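Local coordinates for protein antigen 43 (Escherichia coli, PDB 4KH3) that mediates clumping of bacteria as a self-associating autotransporter adhesin, through a Velcro-like mechanism that probably contributes to biofilm formation, at residues 457-462 with 476-481; 470-475 with 491-496. One frame throughout, in Å; residues are numbered along the deposited sequence.

Contact 1: residues 457-462 with 476-481; sequences TTLTQK and STVTTD
The peptide groups of Leu459 and of Thr477 to Thr479 face one another across two parallel, in-register strands from successive coils of the autotransporter beta-helix. Thr458 and Thr460 stand beside Thr477 and Thr479 on one face, all pointing the same way; Leu459 and Val478 lie on the other, and strand 437-439 continues the stack beyond 458-461. Thr479 N bonds Leu459 O at 2.8 Å, and Leu459 N bonds Thr477 O. On the threonine face, Thr460 OG1 is anti to its own carbonyl carbon (chi1 -54°) and sits 4.0 Å from Thr479 CB. A water joins it to Thr479 OG1, 2.7 Å from that water; Asn499 also bonds Thr479 OG1. At one end Thr457 N gives a nearly straight bond to Ser476 OG, 3.2 Å away, a hydroxyl that also bonds Asn474 O. At the other, the Gln461 amide turns back on its own strand, NE2 reaching Thr460 O at 2.7 Å almost in the amide plane, while OE1 takes Asn420. The chemistry implies a two-faced strand pair: backbone bonds set the register, one shared water ties Thr460 OG1 and Thr479 OG1 to Thr477 O on the polar side, and Leu459 CB lies 4.4 Å from Val478 CG2 on the buried, apolar side.

Contact 2: residues 470-475 with 491-496; sequences TLTLND and KLTGST
Thr472, Leu473 and Asn474 pair in parallel with Lys491, Leu492 and Thr493 where successive coils of the beta-helix stack, and strand 488-493 is the last of its row within this chain. Lys491 N bonds Leu471 O and Leu473 N bonds Lys491 O, both at 2.8 Å. Thr493 N continues the ladder to Leu473 O, standing above the carbonyl plane. Thr496 OG1 reaches the same oxygen from the opposite face of that plane; its modelled length is short for a hydrogen bond, so the exact value is doubtful. The same hydroxyl receives Ser476 N.

Side chains of Thr472 and Lys491 cross at a slant, with Lys491 CD 3.8 Å from Thr472 OG1, the lysine chain running extended beyond CG. Farther along, Asn474 has CG anti to its backbone N (chi1 178°), and its OD1 lies 2.9 Å from Thr493 OG1, the two side chains crossing at about a right angle. On the opposite face the leucines meet loosely, Leu473 CD1 4.4 Å from Leu492 CD1.

Beyond the strands, a type II' beta turn runs from Thr493 to Thr496, with Gly494 at its positive-phi corner (phi 65°). Asp475 holds this turn through one oxygen: Ser495 N meets OD1 at 2.9 Å nearly on the C-O axis, and Ser495 OG comes to OD1 at 3.1 Å from above the carboxylate plane. Asp475 N in turn bonds Thr493 O, so backbone and carboxylate of one residue both grip the turn.

Polar contacts thus pin the end of strand 488-493: a carboxylate, probably ionised and stabilised by its two donors, fixes the turn, while Leu473 O accepts from both strand and turn.

Overall arrangement
Going from the N terminus, 457-462 comes first, then 470-475, 476-481 and finally 491-496, so the two contacts cross: each closes one coil of the beta-helix, and the closures overlap along the chain. Contact 1 closes a loop with 13 residues between its segments, contact 2 one with 15. Residues 470-475 run straight into 476-481, so the chain passes there from one row of stacked strands to the next. The centres lie 11 Å apart, and the contacts also pack against each other, Val478 CG2 on Leu473 CD1. Together they join two faces of the final coils near the C-terminal end.

Contact 1: residues 457-462 with 476-481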
loop_
_atom_site.group_PDB
_atom_site.type_symbol
_atom_site.label_atom_id
_atom_site.label_comp_id
_atom_site.label_asym_id
_atom_site.label_seq_id
_atom_site.Cartn_x
_atom_site.Cartn_y
_atom_site.Cartn_z
ATOM N N THR A 457 2.197 24.224 -29.877
ATOM C CA THR A 457 2.687 25.343 -29.097
ATOM C C THR A 457 2.737 26.592 -29.972
ATOM O O THR A 457 2.962 26.509 -31.173
ATOM C CB THR A 457 4.112 25.049 -28.587
ATOM O OG1 THR A 457 4.114 23.805 -27.877
ATOM C CG2 THR A 457 4.602 26.152 -27.669
ATOM N N THR A 458 2.505 27.750 -29.379
ATOM C CA THR A 458 2.873 28.975 -30.048
ATOM C C THR A 458 4.264 29.324 -29.550
ATOM O O THR A 458 4.438 29.703 -28.400
ATOM C CB THR A 458 1.879 30.105 -29.770
ATOM O OG1 THR A 458 0.622 29.784 -30.383
ATOM C CG2 THR A 458 2.392 31.410 -30.350
ATOM N N LEU A 459 5.256 29.165 -30.417
ATOM C CA LEU A 459 6.642 29.413 -30.047
ATOM C C LEU A 459 7.216 30.655 -30.732
ATOM O O LEU A 459 7.433 30.670 -31.942
ATOM C CB LEU A 459 7.498 28.193 -30.372
ATOM C CG LEU A 459 8.975 28.386 -30.064
ATOM C CD1 LEU A 459 9.166 28.616 -28.582
ATOM C CD2 LEU A 459 9.759 27.179 -30.521
ATOM N N THR A 460 7.456 31.699 -29.948
ATOM C CA THR A 460 8.056 32.914 -30.465
ATOM C C THR A 460 9.366 33.182 -29.753
ATOM O O THR A 460 9.395 33.491 -28.565
ATOM C CB THR A 460 7.144 34.110 -30.272
ATOM O OG1 THR A 460 5.860 33.825 -30.838
ATOM C CG2 THR A 460 7.748 35.329 -30.954
ATOM N N GLN A 461 10.455 33.046 -30.489
ATOM C CA GLN A 461 11.785 33.202 -29.929
ATOM C C GLN A 461 12.614 33.961 -30.935
ATOM O O GLN A 461 12.224 34.086 -32.099
ATOM C CB GLN A 461 12.420 31.837 -29.659
ATOM C CG GLN A 461 11.746 31.036 -28.549
ATOM C CD GLN A 461 11.991 31.623 -27.166
ATOM O OE1 GLN A 461 12.945 31.243 -26.480
ATOM N NE2 GLN A 461 11.136 32.562 -26.756
ATOM N N LYS A 462 13.752 34.473 -30.491
ATOM C CA LYS A 462 14.595 35.266 -31.363
ATOM C C LYS A 462 15.222 34.366 -32.413
ATOM O O LYS A 462 15.266 34.702 -33.592
ATOM C CB LYS A 462 15.687 35.960 -30.565
ATOM C CG LYS A 462 16.546 36.897 -31.404
ATOM C CD LYS A 462 17.944 37.052 -30.806
ATOM C CE LYS A 462 18.709 38.214 -31.435
ATOM N NZ LYS A 462 18.071 39.532 -31.136
ATOM N N SER A 476 2.265 23.526 -34.725
ATOM C CA SER A 476 2.703 24.710 -33.981
ATOM C C SER A 476 2.783 25.988 -34.813
ATOM O O SER A 476 3.085 25.958 -36.000
ATOM C CB SER A 476 4.063 24.452 -33.332
ATOM O OG SER A 476 3.990 23.356 -32.438
ATOM N N THR A 477 2.512 27.114 -34.175
ATOM C CA THR A 477 2.717 28.406 -34.804
ATOM C C THR A 477 4.040 28.961 -34.317
ATOM O O THR A 477 4.141 29.455 -33.191
ATOM C CB THR A 477 1.602 29.383 -34.434
ATOM O OG1 THR A 477 0.355 28.892 -34.932
ATOM C CG2 THR A 477 1.870 30.749 -35.027
ATOM N N VAL A 478 5.057 28.881 -35.165
ATOM C CA VAL A 478 6.406 29.246 -34.764
ATOM C C VAL A 478 6.877 30.524 -35.439
ATOM O O VAL A 478 6.707 30.697 -36.639
ATOM C CB VAL A 478 7.382 28.121 -35.099
ATOM C CG1 VAL A 478 8.787 28.465 -34.614
ATOM C CG2 VAL A 478 6.892 26.821 -34.488
ATOM N N THR A 479 7.480 31.409 -34.654
ATOM C CA THR A 479 7.933 32.706 -35.136
ATOM C C THR A 479 9.362 32.971 -34.645
ATOM O O THR A 479 9.575 33.405 -33.507
ATOM C CB THR A 479 6.975 33.841 -34.675
ATOM O OG1 THR A 479 5.626 33.562 -35.101
ATOM C CG2 THR A 479 7.419 35.182 -35.244
ATOM N N THR A 480 10.339 32.713 -35.510
ATOM C CA THR A 480 11.745 32.717 -35.116
ATOM C C THR A 480 12.624 32.618 -36.358
ATOM O O THR A 480 12.125 32.487 -37.475
ATOM C CB THR A 480 12.061 31.498 -34.205
ATOM O OG1 THR A 480 13.413 31.560 -33.739
ATOM C CG2 THR A 480 11.877 30.202 -34.976
ATOM N N ASP A 481 13.934 32.681 -36.154
ATOM C CA ASP A 481 14.899 32.406 -37.207
ATOM C C ASP A 481 15.564 31.077 -36.918
ATOM O O ASP A 481 16.396 30.981 -36.012
ATOM C CB ASP A 481 15.983 33.490 -37.257
ATOM C CG ASP A 481 15.537 34.728 -37.999
ATOM O OD1 ASP A 481 14.356 34.780 -38.422
ATOM O OD2 ASP A 481 16.371 35.650 -38.151
HETATM O O HOH W 1 4.532 32.316 -33.021
#

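Contact 2: residues 470-475 with 491-496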
loop_
_atom_site.group_PDB
_atom_site.type_symbol
_atom_site.label_atom_id
_atom_site.label_comp_id
_atom_site.label_asym_id
_atom_site.label_seq_id
_atom_site.Cartn_x
_atom_site.Cartn_y
_atom_site.Cartn_z
ATOM N N THR A 470 17.573 16.414 -34.875
ATOM C CA THR A 470 16.295 16.733 -35.503
ATOM C C THR A 470 15.427 17.703 -34.701
ATOM O O THR A 470 15.257 17.554 -33.494
ATOM C CB THR A 470 15.473 15.447 -35.711
ATOM O OG1 THR A 470 16.197 14.553 -36.563
ATOM C CG2 THR A 470 14.102 15.755 -36.324
ATOM N N LEU A 471 14.866 18.691 -35.387
ATOM C CA LEU A 471 13.867 19.556 -34.790
ATOM C C LEU A 471 12.570 19.318 -35.521
ATOM O O LEU A 471 12.496 19.496 -36.738
ATOM C CB LEU A 471 14.275 21.023 -34.923
ATOM C CG LEU A 471 13.218 22.030 -34.469
ATOM C CD1 LEU A 471 12.863 21.806 -33.008
ATOM C CD2 LEU A 471 13.692 23.456 -34.692
ATOM N N THR A 472 11.547 18.895 -34.792
ATOM C CA THR A 472 10.252 18.635 -35.410
ATOM C C THR A 472 9.231 19.618 -34.881
ATOM O O THR A 472 9.061 19.765 -33.671
ATOM C CB THR A 472 9.783 17.193 -35.159
ATOM O OG1 THR A 472 10.644 16.284 -35.858
ATOM C CG2 THR A 472 8.355 16.999 -35.640
ATOM N N LEU A 473 8.564 20.314 -35.790
ATOM C CA LEU A 473 7.586 21.305 -35.393
ATOM C C LEU A 473 6.216 20.823 -35.825
ATOM O O LEU A 473 5.827 20.974 -36.982
ATOM C CB LEU A 473 7.902 22.652 -36.032
ATOM C CG LEU A 473 9.315 23.174 -35.804
ATOM C CD1 LEU A 473 9.506 24.500 -36.518
ATOM C CD2 LEU A 473 9.588 23.333 -34.327
ATOM N N ASN A 474 5.489 20.229 -34.888
ATOM C CA ASN A 474 4.187 19.658 -35.189
ATOM C C ASN A 474 3.065 20.547 -34.660
ATOM O O ASN A 474 3.147 21.048 -33.532
ATOM C CB ASN A 474 4.099 18.241 -34.616
ATOM C CG ASN A 474 2.751 17.603 -34.850
ATOM O OD1 ASN A 474 2.370 17.322 -35.986
ATOM N ND2 ASN A 474 2.019 17.362 -33.769
ATOM N N ASP A 475 2.043 20.757 -35.493
ATOM C CA ASP A 475 0.867 21.563 -35.140
ATOM C C ASP A 475 1.179 22.849 -34.364
ATOM O O ASP A 475 0.448 23.216 -33.446
ATOM C CB ASP A 475 -0.135 20.716 -34.346
ATOM C CG ASP A 475 -0.727 19.584 -35.165
ATOM O OD1 ASP A 475 -0.737 19.688 -36.409
ATOM O OD2 ASP A 475 -1.199 18.589 -34.566
ATOM N N LYS A 491 11.874 19.266 -39.496
ATOM C CA LYS A 491 10.600 18.791 -40.024
ATOM C C LYS A 491 9.441 19.696 -39.627
ATOM O O LYS A 491 9.304 20.082 -38.468
ATOM C CB LYS A 491 10.324 17.361 -39.554
ATOM C CG LYS A 491 11.365 16.350 -39.990
ATOM C CD LYS A 491 11.106 14.971 -39.393
ATOM C CE LYS A 491 12.273 14.040 -39.709
ATOM N NZ LYS A 491 12.221 12.758 -38.953
ATOM N N LEU A 492 8.599 20.021 -40.598
ATOM C CA LEU A 492 7.377 20.763 -40.335
ATOM C C LEU A 492 6.182 19.861 -40.614
ATOM O O LEU A 492 5.896 19.532 -41.764
ATOM C CB LEU A 492 7.316 22.017 -41.209
ATOM C CG LEU A 492 8.099 23.259 -40.753
ATOM C CD1 LEU A 492 9.607 23.019 -40.675
ATOM C CD2 LEU A 492 7.787 24.439 -41.661
ATOM N N THR A 493 5.490 19.441 -39.565
ATOM C CA THR A 493 4.387 18.508 -39.736
ATOM C C THR A 493 3.069 19.066 -39.214
ATOM O O THR A 493 3.040 20.013 -38.429
ATOM C CB THR A 493 4.674 17.174 -39.035
ATOM O OG1 THR A 493 4.752 17.384 -37.620
ATOM C CG2 THR A 493 5.987 16.587 -39.522
ATOM N N GLY A 494 1.975 18.462 -39.654
ATOM C CA GLY A 494 0.657 18.912 -39.258
ATOM C C GLY A 494 0.308 20.302 -39.753
ATOM O O GLY A 494 0.548 20.644 -40.910
ATOM N N SER A 495 -0.257 21.107 -38.858
ATOM C CA SER A 495 -0.786 22.417 -39.203
ATOM C C SER A 495 0.215 23.527 -38.915
ATOM O O SER A 495 -0.156 24.693 -38.805
ATOM C CB SER A 495 -2.082 22.671 -38.432
ATOM O OG SER A 495 -1.899 22.455 -37.040
ATOM N N THR A 496 1.484 23.157 -38.800
ATOM C CA THR A 496 2.537 24.107 -38.478
ATOM C C THR A 496 2.656 25.261 -39.475
ATOM O O THR A 496 2.633 25.057 -40.688
ATOM C CB THR A 496 3.888 23.396 -38.384
ATOM O OG1 THR A 496 3.900 22.583 -37.213
ATOM C CG2 THR A 496 5.023 24.394 -38.300
#